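Local atomic coordinates of FOG-3 protein (PDB entry 5TD6), a protein that binds RNA as a multimer that specifies sperm fate in the nematode germline, and may act as a transcription corepressor like its BTG/Tob relatives. Residues E7-V12 with N34-H39; V97-S102 with T108-G113. The protein carries 2 engineered substitutions. All coordinates share one frame; numbering follows the deposited sequence.

Interaction 1: E7-V12 with N34-H39; sequences ELVNFV and NYLVSH
The contact of Leu-8 and Val-9 with Leu-36 is a small, buried, wholly apolar helix-helix packing near the centre of the BTG/Tob domain of FOG-3, where helix 2-13 lies against the longer helix 22-41. It illustrates how one branched side chain can serve two neighbours across a helix pair. Across these two segments no hydrogen bond forms and only 109 Å² of surface is buried. The backbones stay well apart, with 8.8 Å between CA of Val-9 and CA of Leu-36, and the gap is bridged by methyl groups. Leu-36 supplies most of the bridge. Its CG stands anti to its own carbonyl carbon (chi1 -72°), and the extended second torsion carries CD1 out toward helix 2-13, where it meets two successive residues. Leu-8 comes to it at about a right angle, and Val-9 approaches more obliquely, so the one methyl group of Leu-36 touches both. Between these segments the contact is purely apolar, and no polar atom enters it.

The same side chains also reach beyond the pair of segments. Leu-8 rests on Ile-90 and Ala-92 of strand 89-93, while Leu-36 also touches Val-5, one turn earlier on helix 2-13. The contact thus belongs to the hydrophobic core in which the helical layer meets the antiparallel sheet. At its centre, CD1 of Leu-36 lies 3.9 Å from CD1 of Leu-8 and 4.1 Å from CG2 of Val-9.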
ATOM      1  N   GLU B   7       5.810  -2.572  -0.374  1.00 22.61           N
ATOM      2  CA  GLU B   7       4.796  -2.435  -1.418  1.00 25.14           C
ATOM      3  C   GLU B   7       4.546  -3.777  -2.130  1.00 29.12           C
ATOM      4  O   GLU B   7       3.402  -4.097  -2.465  1.00 32.20           O
ATOM      5  CB  GLU B   7       5.193  -1.362  -2.429  1.00 24.52           C
ATOM      6  CG  GLU B   7       5.146   0.080  -1.862  1.00 24.78           C
ATOM      7  CD  GLU B   7       3.782   0.441  -1.346  1.00 33.08           C
ATOM      8  OE1 GLU B   7       2.789   0.095  -2.015  1.00 29.96           O
ATOM      9  OE2 GLU B   7       3.695   1.058  -0.268  1.00 37.05           O
ATOM     10  N   LEU B   8       5.609  -4.543  -2.369  1.00 30.82           N
ATOM     11  CA  LEU B   8       5.477  -5.870  -2.999  1.00 24.45           C
ATOM     12  C   LEU B   8       4.677  -6.801  -2.089  1.00 30.98           C
ATOM     13  O   LEU B   8       3.736  -7.489  -2.530  1.00 31.26           O
ATOM     14  CB  LEU B   8       6.846  -6.484  -3.297  1.00 30.97           C
ATOM     15  CG  LEU B   8       6.930  -7.470  -4.482  1.00 38.82           C
ATOM     16  CD1 LEU B   8       8.363  -7.853  -4.855  1.00 40.71           C
ATOM     17  CD2 LEU B   8       6.133  -8.703  -4.251  1.00 39.94           C
ATOM     18  N   VAL B   9       5.063  -6.834  -0.818  1.00 28.59           N
ATOM     19  CA  VAL B   9       4.387  -7.709   0.145  1.00 28.30           C
ATOM     20  C   VAL B   9       2.914  -7.354   0.262  1.00 29.56           C
ATOM     21  O   VAL B   9       2.044  -8.231   0.325  1.00 33.00           O
ATOM     22  CB  VAL B   9       5.029  -7.622   1.538  1.00 31.62           C
ATOM     23  CG1 VAL B   9       4.162  -8.338   2.563  1.00 22.76           C
ATOM     24  CG2 VAL B   9       6.434  -8.222   1.504  1.00 31.43           C
ATOM     25  N   ASN B  10       2.626  -6.063   0.268  1.00 26.33           N
ATOM     26  CA  ASN B  10       1.240  -5.644   0.446  1.00 29.27           C
ATOM     27  C   ASN B  10       0.427  -5.928  -0.817  1.00 29.18           C
ATOM     28  O   ASN B  10      -0.747  -6.293  -0.738  1.00 28.32           O
ATOM     29  CB  ASN B  10       1.177  -4.179   0.867  1.00 29.07           C
ATOM     30  CG  ASN B  10       1.551  -4.008   2.321  1.00 33.08           C
ATOM     31  OD1 ASN B  10       1.749  -4.996   3.004  1.00 37.01           O
ATOM     32  ND2 ASN B  10       1.629  -2.780   2.801  1.00 28.59           N
ATOM     33  N   PHE B  11       1.063  -5.806  -1.976  1.00 31.10           N
ATOM     34  CA  PHE B  11       0.425  -6.219  -3.225  1.00 26.02           C
ATOM     35  C   PHE B  11      -0.036  -7.679  -3.177  1.00 29.10           C
ATOM     36  O   PHE B  11      -1.173  -8.000  -3.532  1.00 34.01           O
ATOM     37  CB  PHE B  11       1.381  -6.028  -4.408  1.00 20.10           C
ATOM     38  CG  PHE B  11       0.778  -6.431  -5.741  1.00 25.61           C
ATOM     39  CD1 PHE B  11      -0.028  -5.555  -6.449  1.00 25.74           C
ATOM     40  CD2 PHE B  11       1.008  -7.690  -6.270  1.00 30.40           C
ATOM     41  CE1 PHE B  11      -0.568  -5.905  -7.663  1.00 29.48           C
ATOM     42  CE2 PHE B  11       0.459  -8.048  -7.494  1.00 30.44           C
ATOM     43  CZ  PHE B  11      -0.335  -7.160  -8.182  1.00 34.72           C
ATOM     44  N   VAL B  12       0.854  -8.559  -2.744  1.00 27.76           N
ATOM     45  CA  VAL B  12       0.533  -9.975  -2.643  1.00 34.73           C
ATOM     46  C   VAL B  12      -0.553 -10.243  -1.590  1.00 32.96           C
ATOM     47  O   VAL B  12      -1.488 -11.013  -1.831  1.00 32.61           O
ATOM     48  CB  VAL B  12       1.793 -10.803  -2.306  1.00 37.07           C
ATOM     49  CG1 VAL B  12       1.433 -12.287  -2.128  1.00 31.64           C
ATOM     50  CG2 VAL B  12       2.843 -10.635  -3.406  1.00 35.95           C
ATOM     51  N   ASN B  34      11.014 -10.601   4.715  1.00 40.71           N
ATOM     52  CA  ASN B  34      12.377 -10.979   5.061  1.00 48.55           C
ATOM     53  C   ASN B  34      13.082 -11.706   3.915  1.00 50.04           C
ATOM     54  O   ASN B  34      14.212 -11.356   3.581  1.00 44.96           O
ATOM     55  CB  ASN B  34      12.390 -11.835   6.328  1.00 58.36           C
ATOM     56  CG  ASN B  34      11.908 -11.068   7.546  1.00 61.67           C
ATOM     57  OD1 ASN B  34      11.891  -9.832   7.545  1.00 59.82           O
ATOM     58  ND2 ASN B  34      11.507 -11.792   8.590  1.00 60.79           N
ATOM     59  N   TYR B  35      12.422 -12.697   3.309  1.00 43.95           N
ATOM     60  CA  TYR B  35      13.004 -13.393   2.160  1.00 45.09           C
ATOM     61  C   TYR B  35      13.383 -12.411   1.068  1.00 43.85           C
ATOM     62  O   TYR B  35      14.440 -12.526   0.452  1.00 43.53           O
ATOM     63  CB  TYR B  35      12.053 -14.439   1.559  1.00 43.13           C
ATOM     64  CG  TYR B  35      12.488 -14.903   0.165  1.00 47.28           C
ATOM     65  CD1 TYR B  35      13.376 -15.967   0.008  1.00 53.33           C
ATOM     66  CD2 TYR B  35      12.018 -14.271  -0.991  1.00 49.51           C
ATOM     67  CE1 TYR B  35      13.784 -16.389  -1.250  1.00 55.09           C
ATOM     68  CE2 TYR B  35      12.430 -14.680  -2.257  1.00 57.55           C
ATOM     69  CZ  TYR B  35      13.307 -15.746  -2.379  1.00 60.46           C
ATOM     70  OH  TYR B  35      13.707 -16.161  -3.632  1.00 64.14           O
ATOM     71  N   LEU B  36      12.492 -11.471   0.801  1.00 34.51           N
ATOM     72  CA  LEU B  36      12.694 -10.554  -0.311  1.00 39.42           C
ATOM     73  C   LEU B  36      13.880  -9.644  -0.047  1.00 37.35           C
ATOM     74  O   LEU B  36      14.655  -9.338  -0.962  1.00 38.55           O
ATOM     75  CB  LEU B  36      11.440  -9.714  -0.562  1.00 30.83           C
ATOM     76  CG  LEU B  36      10.258 -10.466  -1.178  1.00 38.83           C
ATOM     77  CD1 LEU B  36       9.095  -9.517  -1.400  1.00 27.43           C
ATOM     78  CD2 LEU B  36      10.650 -11.185  -2.494  1.00 31.82           C
ATOM     79  N   VAL B  37      14.006  -9.195   1.196  1.00 39.59           N
ATOM     80  CA  VAL B  37      15.127  -8.352   1.561  1.00 40.08           C
ATOM     81  C   VAL B  37      16.433  -9.099   1.295  1.00 46.81           C
ATOM     82  O   VAL B  37      17.348  -8.569   0.660  1.00 46.87           O
ATOM     83  CB  VAL B  37      15.050  -7.868   3.026  1.00 44.04           C
ATOM     84  CG1 VAL B  37      16.374  -7.231   3.445  1.00 40.33           C
ATOM     85  CG2 VAL B  37      13.942  -6.848   3.175  1.00 41.10           C
ATOM     86  N   SER B  38      16.498 -10.347   1.729  1.00 46.47           N
ATOM     87  CA  SER B  38      17.671 -11.169   1.466  1.00 45.68           C
ATOM     88  C   SER B  38      17.932 -11.339  -0.036  1.00 48.17           C
ATOM     89  O   SER B  38      19.054 -11.184  -0.500  1.00 58.13           O
ATOM     90  CB  SER B  38      17.502 -12.531   2.135  1.00 48.82           C
ATOM     91  OG  SER B  38      18.192 -13.539   1.415  1.00 60.51           O
ATOM     92  N   HIS B  39      16.874 -11.631  -0.785  1.00 50.54           N
ATOM     93  CA  HIS B  39      16.923 -11.908  -2.219  1.00 52.14           C
ATOM     94  C   HIS B  39      17.312 -10.670  -3.033  1.00 55.72           C
ATOM     95  O   HIS B  39      17.948 -10.787  -4.084  1.00 57.17           O
ATOM     96  CB  HIS B  39      15.547 -12.451  -2.662  1.00 60.44           C
ATOM     97  CG  HIS B  39      15.470 -12.905  -4.093  1.00 69.14           C
ATOM     98  ND1 HIS B  39      16.286 -13.887  -4.616  1.00 71.31           N
ATOM     99  CD2 HIS B  39      14.622 -12.554  -5.092  1.00 66.24           C
ATOM    100  CE1 HIS B  39      15.968 -14.093  -5.883  1.00 69.49           C
ATOM    101  NE2 HIS B  39      14.960 -13.299  -6.196  1.00 67.37           N
TER

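Interaction 2: V97-S102 with T108-G113; sequences VFVRLS and TPIWIG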
ATOM      1  N   VAL B  97       8.160  -0.673  -8.300  1.00 26.34           N
ATOM      2  CA  VAL B  97       7.615  -2.009  -8.147  1.00 24.66           C
ATOM      3  C   VAL B  97       6.490  -2.117  -9.162  1.00 31.52           C
ATOM      4  O   VAL B  97       5.690  -1.178  -9.330  1.00 27.45           O
ATOM      5  CB  VAL B  97       7.096  -2.250  -6.722  1.00 30.99           C
ATOM      6  CG1 VAL B  97       6.619  -3.702  -6.547  1.00 32.57           C
ATOM      7  CG2 VAL B  97       8.178  -1.925  -5.720  1.00 29.69           C
ATOM      8  N   PHE B  98       6.436  -3.237  -9.863  1.00 29.72           N
ATOM      9  CA  PHE B  98       5.479  -3.339 -10.952  1.00 30.69           C
ATOM     10  C   PHE B  98       5.271  -4.775 -11.393  1.00 36.45           C
ATOM     11  O   PHE B  98       6.057  -5.650 -11.060  1.00 36.99           O
ATOM     12  CB  PHE B  98       5.928  -2.489 -12.138  1.00 29.56           C
ATOM     13  CG  PHE B  98       7.276  -2.888 -12.721  1.00 37.67           C
ATOM     14  CD1 PHE B  98       8.455  -2.368 -12.212  1.00 40.45           C
ATOM     15  CD2 PHE B  98       7.348  -3.744 -13.817  1.00 42.40           C
ATOM     16  CE1 PHE B  98       9.685  -2.720 -12.764  1.00 43.45           C
ATOM     17  CE2 PHE B  98       8.575  -4.095 -14.379  1.00 41.38           C
ATOM     18  CZ  PHE B  98       9.739  -3.587 -13.860  1.00 41.45           C
ATOM     19  N   VAL B  99       4.189  -4.990 -12.133  1.00 35.94           N
ATOM     20  CA  VAL B  99       3.880  -6.273 -12.764  1.00 42.59           C
ATOM     21  C   VAL B  99       4.251  -6.202 -14.240  1.00 44.39           C
ATOM     22  O   VAL B  99       4.002  -5.189 -14.894  1.00 40.88           O
ATOM     23  CB  VAL B  99       2.378  -6.616 -12.633  1.00 43.19           C
ATOM     24  CG1 VAL B  99       2.005  -7.841 -13.479  1.00 45.21           C
ATOM     25  CG2 VAL B  99       2.009  -6.822 -11.169  1.00 42.72           C
ATOM     26  N   ARG B 100       4.842  -7.265 -14.770  1.00 43.56           N
ATOM     27  CA  ARG B 100       5.068  -7.353 -16.215  1.00 54.96           C
ATOM     28  C   ARG B 100       4.887  -8.790 -16.666  1.00 59.31           C
ATOM     29  O   ARG B 100       5.521  -9.688 -16.118  1.00 63.31           O
ATOM     30  CB  ARG B 100       6.466  -6.856 -16.576  1.00 49.80           C
ATOM     31  CG  ARG B 100       6.732  -6.784 -18.049  1.00 56.69           C
ATOM     32  CD  ARG B 100       8.221  -6.889 -18.318  1.00 63.36           C
ATOM     33  NE  ARG B 100       8.954  -5.676 -17.984  1.00 65.93           N
ATOM     34  CZ  ARG B 100      10.264  -5.650 -17.753  1.00 62.44           C
ATOM     35  NH1 ARG B 100      10.974  -6.775 -17.810  1.00 58.36           N
ATOM     36  NH2 ARG B 100      10.862  -4.504 -17.460  1.00 56.42           N
ATOM     37  N   LEU B 101       4.021  -9.013 -17.652  1.00 64.14           N
ATOM     38  CA  LEU B 101       3.713 -10.381 -18.093  1.00 67.40           C
ATOM     39  C   LEU B 101       4.769 -10.955 -19.043  1.00 75.49           C
ATOM     40  O   LEU B 101       4.785 -12.159 -19.313  1.00 79.84           O
ATOM     41  CB  LEU B 101       2.337 -10.426 -18.762  1.00 65.25           C
ATOM     42  CG  LEU B 101       1.127 -10.070 -17.893  1.00 66.93           C
ATOM     43  CD1 LEU B 101       0.014  -9.495 -18.751  1.00 69.09           C
ATOM     44  CD2 LEU B 101       0.629 -11.284 -17.127  1.00 68.80           C
ATOM     45  N   SER B 102       5.650 -10.093 -19.545  1.00 79.75           N
ATOM     46  CA  SER B 102       6.717 -10.511 -20.453  1.00 89.09           C
ATOM     47  C   SER B 102       7.668  -9.351 -20.712  1.00 95.86           C
ATOM     48  O   SER B 102       7.233  -8.207 -20.781  1.00 95.00           O
ATOM     49  CB  SER B 102       6.144 -11.020 -21.780  1.00 87.38           C
ATOM     50  OG  SER B 102       5.344 -10.028 -22.400  1.00 86.60           O
ATOM     51  N   THR B 108       2.547  -2.743 -15.409  1.00 44.97           N
ATOM     52  CA  THR B 108       1.509  -2.109 -14.605  1.00 30.49           C
ATOM     53  C   THR B 108       2.121  -1.727 -13.263  1.00 32.74           C
ATOM     54  O   THR B 108       2.679  -2.578 -12.562  1.00 31.55           O
ATOM     55  CB  THR B 108       0.317  -3.036 -14.407  1.00 44.43           C
ATOM     56  OG1 THR B 108      -0.056  -3.573 -15.679  1.00 49.14           O
ATOM     57  CG2 THR B 108      -0.871  -2.279 -13.782  1.00 35.19           C
ATOM     58  N   PRO B 109       2.058  -0.441 -12.914  1.00 36.23           N
ATOM     59  CA  PRO B 109       2.787  -0.024 -11.718  1.00 29.20           C
ATOM     60  C   PRO B 109       2.094  -0.451 -10.451  1.00 32.54           C
ATOM     61  O   PRO B 109       0.870  -0.394 -10.353  1.00 34.40           O
ATOM     62  CB  PRO B 109       2.823   1.516 -11.832  1.00 33.91           C
ATOM     63  CG  PRO B 109       1.665   1.854 -12.716  1.00 42.30           C
ATOM     64  CD  PRO B 109       1.498   0.699 -13.668  1.00 38.59           C
ATOM     65  N   ILE B 110       2.892  -0.912  -9.496  1.00 26.21           N
ATOM     66  CA  ILE B 110       2.422  -1.190  -8.154  1.00 22.37           C
ATOM     67  C   ILE B 110       2.812   0.000  -7.248  1.00 28.03           C
ATOM     68  O   ILE B 110       2.007   0.499  -6.460  1.00 32.47           O
ATOM     69  CB  ILE B 110       3.024  -2.484  -7.585  1.00 25.76           C
ATOM     70  CG1 ILE B 110       2.530  -3.703  -8.384  1.00 28.07           C
ATOM     71  CG2 ILE B 110       2.675  -2.577  -6.091  1.00 26.97           C
ATOM     72  CD1 ILE B 110       3.313  -5.014  -8.074  1.00 34.81           C
ATOM     73  N   TRP B 111       4.053   0.446  -7.380  1.00 25.88           N
ATOM     74  CA  TRP B 111       4.530   1.634  -6.672  1.00 26.29           C
ATOM     75  C   TRP B 111       5.679   2.293  -7.425  1.00 27.66           C
ATOM     76  O   TRP B 111       6.537   1.607  -8.006  1.00 30.40           O
ATOM     77  CB  TRP B 111       4.966   1.281  -5.242  1.00 23.52           C
ATOM     78  CG  TRP B 111       5.470   2.493  -4.422  1.00 27.67           C
ATOM     79  CD1 TRP B 111       4.711   3.392  -3.716  1.00 28.97           C
ATOM     80  CD2 TRP B 111       6.835   2.903  -4.249  1.00 26.60           C
ATOM     81  NE1 TRP B 111       5.525   4.330  -3.107  1.00 26.72           N
ATOM     82  CE2 TRP B 111       6.832   4.051  -3.420  1.00 31.42           C
ATOM     83  CE3 TRP B 111       8.061   2.413  -4.719  1.00 30.96           C
ATOM     84  CZ2 TRP B 111       8.003   4.710  -3.053  1.00 31.01           C
ATOM     85  CZ3 TRP B 111       9.228   3.070  -4.350  1.00 31.45           C
ATOM     86  CH2 TRP B 111       9.193   4.198  -3.521  1.00 32.75           C
ATOM     87  N   ILE B 112       5.666   3.626  -7.415  1.00 30.28           N
ATOM     88  CA  ILE B 112       6.697   4.474  -8.003  1.00 27.66           C
ATOM     89  C   ILE B 112       7.021   5.569  -7.006  1.00 36.38           C
ATOM     90  O   ILE B 112       6.119   6.215  -6.459  1.00 27.41           O
ATOM     91  CB  ILE B 112       6.257   5.131  -9.344  1.00 32.41           C
ATOM     92  CG1 ILE B 112       5.814   4.078 -10.375  1.00 25.20           C
ATOM     93  CG2 ILE B 112       7.402   5.968  -9.951  1.00 31.59           C
ATOM     94  CD1 ILE B 112       5.680   4.658 -11.802  1.00 26.84           C
ATOM     95  N   GLY B 113       8.303   5.776  -6.756  1.00 35.60           N
ATOM     96  CA  GLY B 113       8.704   6.807  -5.819  1.00 38.18           C
ATOM     97  C   GLY B 113      10.202   7.025  -5.801  1.00 39.28           C
ATOM     98  O   GLY B 113      10.936   6.523  -6.661  1.00 34.29           O
TER
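Val-97 and Val-99 each pack against CD1 of Ile-110, whose side chain lies over the backbone of Phe-98, between the two valines. That methyl is 3.9 Å from CG1 of Val-97 and 3.8 Å from CG2 of Val-99. The isoleucine reaches them because its CG1 lies anti to its carbonyl carbon (chi1 -66°), which lays the longer branch past CA of Phe-98. Trp-111 shares the sheet face of Val-97, with CB to CB at 4.4 Å, whereas Phe-98 and Pro-109 occupy the other face.

Alongside these side chains is a classic beta bulge: Ile-110 and Trp-111 together face Val-97 in the antiparallel pairing. The carbonyl O of Val-97 accepts both N of Ile-110, at 2.8 Å, and N of Trp-111, at 3.0 Å, the two donors tilted to the same side of its plane. Flanking the bulge, N of Val-97 bonds to O of Trp-111, and Val-99 and Thr-108 exchange a reciprocal pair. With an alanine at Ile-110, both valines would probably lose their shared methyl partner and a gap would open beside Phe-11 of helix 2-13. The chain turns a corner at the bulge, and the Ile-110 amide still has its bond to O of Val-97, while Trp-111 goes on to meet Phe-17 of the second subunit; backbone bonding thus secures the corner and apolar contact fills it.

Interactions 1 and 2 come in series along the chain, the helix pair closing before the hairpin opens, and their centres lie 14 Å apart within one BTG/Tob domain. Helix 2-13 connects them. One side of it packs on helix 22-41, while Phe-11 reaches Ile-110 and Val-99, and CG of Glu-7 comes within 3.5 Å of CG of Trp-111. Strand 89-93 is a second link, since Ile-90 touches both Leu-8 and Ile-110. Segment 7-12, through Glu-7, and segment 108-113, through Trp-111, also border the second subunit, so the same helix and hairpin region that build the core also lie against the neighbouring copy.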